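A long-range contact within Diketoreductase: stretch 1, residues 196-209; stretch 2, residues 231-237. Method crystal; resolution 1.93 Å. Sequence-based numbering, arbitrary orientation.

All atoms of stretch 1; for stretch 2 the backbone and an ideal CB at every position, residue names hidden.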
# COMPACT_ATOMS: atom_id res chain seq x y z
N LEU A 196 0.77 -7.82 -3.05
CA LEU A 196 0.72 -6.70 -2.14
C LEU A 196 -0.23 -5.62 -2.62
O LEU A 196 -0.96 -5.03 -1.83
CB LEU A 196 2.11 -6.07 -1.98
CG LEU A 196 3.23 -6.89 -1.37
CD1 LEU A 196 4.48 -6.03 -1.37
CD2 LEU A 196 2.85 -7.26 0.06
N LEU A 197 -0.19 -5.35 -3.93
CA LEU A 197 -0.95 -4.25 -4.48
C LEU A 197 -2.45 -4.51 -4.55
O LEU A 197 -3.24 -3.61 -4.25
CB LEU A 197 -0.43 -3.87 -5.86
CG LEU A 197 -1.09 -2.67 -6.50
CD1 LEU A 197 -0.80 -1.40 -5.71
CD2 LEU A 197 -0.58 -2.56 -7.92
N VAL A 198 -2.87 -5.71 -4.94
CA VAL A 198 -4.30 -5.94 -5.08
C VAL A 198 -5.05 -5.70 -3.78
O VAL A 198 -6.12 -5.09 -3.79
CB VAL A 198 -4.61 -7.34 -5.69
CG1 VAL A 198 -6.09 -7.67 -5.54
CG2 VAL A 198 -4.22 -7.32 -7.16
N PRO A 199 -4.52 -6.18 -2.63
CA PRO A 199 -5.26 -5.91 -1.39
C PRO A 199 -5.45 -4.43 -1.05
O PRO A 199 -6.50 -4.01 -0.54
CB PRO A 199 -4.47 -6.69 -0.33
CG PRO A 199 -3.83 -7.79 -1.09
CD PRO A 199 -3.46 -7.19 -2.43
N LEU A 200 -4.45 -3.62 -1.36
CA LEU A 200 -4.55 -2.17 -1.18
C LEU A 200 -5.64 -1.57 -2.09
O LEU A 200 -6.51 -0.80 -1.65
CB LEU A 200 -3.19 -1.52 -1.46
CG LEU A 200 -3.16 0.00 -1.39
CD1 LEU A 200 -3.65 0.44 -0.00
CD2 LEU A 200 -1.73 0.49 -1.70
N LEU A 201 -5.61 -1.95 -3.37
CA LEU A 201 -6.58 -1.42 -4.32
C LEU A 201 -8.00 -1.91 -4.04
O LEU A 201 -8.94 -1.14 -4.22
CB LEU A 201 -6.18 -1.72 -5.76
CG LEU A 201 -4.82 -1.17 -6.21
CD1 LEU A 201 -4.56 -1.56 -7.66
CD2 LEU A 201 -4.77 0.34 -6.05
N ASP A 202 -8.14 -3.18 -3.64
CA ASP A 202 -9.45 -3.71 -3.22
C ASP A 202 -9.99 -2.95 -2.02
O ASP A 202 -11.20 -2.70 -1.94
CB ASP A 202 -9.37 -5.19 -2.84
CG ASP A 202 -9.19 -6.09 -4.03
OD1 ASP A 202 -9.27 -5.60 -5.18
OD2 ASP A 202 -8.99 -7.30 -3.82
N ALA A 203 -9.12 -2.60 -1.08
CA ALA A 203 -9.55 -1.84 0.09
C ALA A 203 -10.03 -0.44 -0.30
O ALA A 203 -11.04 0.04 0.20
CB ALA A 203 -8.42 -1.73 1.10
N ALA A 204 -9.29 0.23 -1.17
CA ALA A 204 -9.69 1.58 -1.60
C ALA A 204 -11.04 1.52 -2.34
O ALA A 204 -11.92 2.38 -2.15
CB ALA A 204 -8.61 2.17 -2.51
N ALA A 205 -11.18 0.54 -3.21
CA ALA A 205 -12.38 0.42 -4.02
C ALA A 205 -13.61 0.20 -3.14
O ALA A 205 -14.66 0.79 -3.39
CB ALA A 205 -12.22 -0.69 -5.04
N GLU A 206 -13.48 -0.65 -2.13
CA GLU A 206 -14.56 -0.86 -1.16
C GLU A 206 -14.96 0.44 -0.47
O GLU A 206 -16.15 0.75 -0.34
CB GLU A 206 -14.16 -1.90 -0.11
CG GLU A 206 -15.21 -2.14 0.98
CD GLU A 206 -15.27 -1.03 2.03
OE1 GLU A 206 -16.35 -0.80 2.60
OE2 GLU A 206 -14.23 -0.40 2.32
N LEU A 207 -13.99 1.21 -0.00
CA LEU A 207 -14.29 2.52 0.59
C LEU A 207 -15.04 3.41 -0.40
O LEU A 207 -15.93 4.16 -0.01
CB LEU A 207 -13.02 3.26 0.99
CG LEU A 207 -12.11 2.64 2.05
CD1 LEU A 207 -10.85 3.52 2.18
CD2 LEU A 207 -12.88 2.57 3.36
N LEU A 208 -14.66 3.36 -1.67
CA LEU A 208 -15.34 4.22 -2.64
C LEU A 208 -16.74 3.70 -2.88
O LEU A 208 -17.72 4.45 -2.79
CB LEU A 208 -14.59 4.27 -3.97
CG LEU A 208 -15.24 5.11 -5.09
CD1 LEU A 208 -15.45 6.57 -4.66
CD2 LEU A 208 -14.40 5.02 -6.35
N VAL A 209 -16.82 2.42 -3.20
CA VAL A 209 -18.09 1.79 -3.58
C VAL A 209 -19.11 1.78 -2.45
O VAL A 209 -20.32 1.81 -2.70
CB VAL A 209 -17.88 0.38 -4.10
CG1 VAL A 209 -19.21 -0.29 -4.34
CG2 VAL A 209 -17.12 0.42 -5.40
N UNK A 231 -1.73 7.76 -4.43
CA UNK A 231 -2.70 6.93 -3.74
C UNK A 231 -3.35 5.89 -4.64
O UNK A 231 -3.14 5.89 -5.86
CB UNK A 231 -3.78 7.81 -3.12
N UNK A 232 -4.16 4.98 -4.08
CA UNK A 232 -4.83 3.94 -4.86
C UNK A 232 -5.48 4.37 -6.16
O UNK A 232 -5.41 3.64 -7.16
CB UNK A 232 -5.91 3.29 -3.99
N UNK A 233 -6.14 5.51 -6.18
CA UNK A 233 -6.89 5.86 -7.38
C UNK A 233 -5.98 6.43 -8.47
O UNK A 233 -6.20 6.20 -9.66
CB UNK A 233 -7.99 6.87 -7.04
N UNK A 234 -4.93 7.12 -8.04
CA UNK A 234 -3.91 7.55 -8.98
C UNK A 234 -3.29 6.30 -9.59
O UNK A 234 -3.02 6.25 -10.79
CB UNK A 234 -2.85 8.43 -8.30
N UNK A 235 -3.06 5.28 -8.75
CA UNK A 235 -2.54 3.99 -9.20
C UNK A 235 -3.52 3.30 -10.16
O UNK A 235 -3.08 2.78 -11.19
CB UNK A 235 -2.26 3.09 -8.00
N UNK A 236 -4.82 3.28 -9.85
CA UNK A 236 -5.82 2.74 -10.80
C UNK A 236 -5.74 3.38 -12.18
O UNK A 236 -5.89 2.70 -13.21
CB UNK A 236 -7.23 2.94 -10.24
N UNK A 237 -5.57 4.69 -12.22
CA UNK A 237 -5.42 5.38 -13.51
C UNK A 237 -4.20 4.87 -14.29
O UNK A 237 -4.25 4.73 -15.51
CB UNK A 237 -5.30 6.89 -13.29

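Stretch 1 is a helix that offers an apolar surface formed by Leu-197, Leu-200, Leu-201, Ala-204, Ala-205 and Leu-208; its backbone N-H groups from 201 onward are already bonded within the helix. Stretch 2 crosses it at 111° between the N-to-C directions, with the axes 9.9 Å apart at closest approach.

Position 231 comes right before the helix, with phi/psi of -87/173°, and its ideal CB has nothing of stretch 1 within 5.5 Å. Many residues would suit, including the usual N-cap types Ser, Thr, Asp, Asn and Gly. It is Gly-231, and its N donates a hydrogen bond to the side chain at 234.

Position 232 lies closest to stretch 1, its CA 5.7 Å from the CA of Leu-201. Its CB points toward that helix, and the ideal CB is a tight 3.3 Å from Ala-204 CB, which favours a small or compact apolar residue such as Ala, Pro or Val. A phi of -45° in the first turn, where the N needs no helical partner, is compatible with proline. Pro-232 it is: its CB packs 3.3 Å from Ala-204 CB and 3.8 Å from Leu-201 CD2, while its CG lies 4.3 Å from Leu-200 CG.

At 233 the CB points sideways and meets nothing nearby, yet Ala-204 and Leu-208 lie within range of a long side chain. Leu, Met or an aromatic could reach them. Phe-233, with chi1 m, does so: CE1 lies 3.5 Å from Leu-208 CD2, CE2 lies 3.7 Å from Ala-204 CB, and the ring edge meets the carbonyl of Ala-204, with CZ 3.4 Å from its O.

Position 234 is out of reach, leaving polar residues as likely as any. Glu-234 turns back along its own stretch, its OE1 accepting the bond from Gly-231 N at 2.7 Å.

Position 235 points toward stretch 1, its ideal CB 4.2 Å from Leu-201 CD2 and 5.2 Å from Leu-197 CD1. Val, Ile, Leu or Met would pack against these methyls. Ile-235 places CG2 4.0 Å from Leu-201 CD2 and CD1 4.3 Å from Leu-197 CD1.

The CB of 236 points sideways, too far for a short side chain to touch Leu-201 or Ala-205; Leu, Met or an aromatic could reach Leu-201, and an aromatic could approach Ala-205 too. Phe-236 brings CZ 3.4 Å from Leu-201 CB, and Leu-201 CD2 sits over one ring face, 4.2 Å from the centroid, in a CH-pi contact.

Position 237 is beyond reach; Asp-237 is hydrogen-bonded elsewhere in the structure.

Stretch 2, residues 231-237: GPFEIFD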
# COMPACT_ATOMS: atom_id res chain seq x y z
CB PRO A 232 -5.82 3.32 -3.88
CG PRO A 232 -5.19 3.57 -2.53
CD PRO A 232 -4.55 4.92 -2.66
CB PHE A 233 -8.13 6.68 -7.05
CG PHE A 233 -9.14 5.90 -6.24
CD1 PHE A 233 -10.05 5.07 -6.89
CD2 PHE A 233 -9.16 5.96 -4.85
CE1 PHE A 233 -10.98 4.33 -6.17
CE2 PHE A 233 -10.09 5.21 -4.12
CZ PHE A 233 -11.00 4.40 -4.77
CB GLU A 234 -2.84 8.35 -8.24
CG GLU A 234 -3.38 9.57 -7.57
CD GLU A 234 -2.30 10.32 -6.87
OE1 GLU A 234 -2.13 10.12 -5.66
OE2 GLU A 234 -1.60 11.10 -7.55
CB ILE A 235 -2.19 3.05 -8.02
CG1 ILE A 235 -1.06 3.67 -7.18
CG2 ILE A 235 -1.85 1.64 -8.51
CD1 ILE A 235 -0.64 2.85 -5.96
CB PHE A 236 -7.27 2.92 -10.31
CG PHE A 236 -7.74 1.85 -9.36
CD1 PHE A 236 -8.22 2.18 -8.09
CD2 PHE A 236 -7.71 0.51 -9.74
CE1 PHE A 236 -8.67 1.18 -7.20
CE2 PHE A 236 -8.15 -0.50 -8.87
CZ PHE A 236 -8.64 -0.16 -7.59
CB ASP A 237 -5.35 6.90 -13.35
CG ASP A 237 -6.69 7.53 -13.01
OD1 ASP A 237 -7.73 6.86 -13.15
OD2 ASP A 237 -6.70 8.72 -12.62
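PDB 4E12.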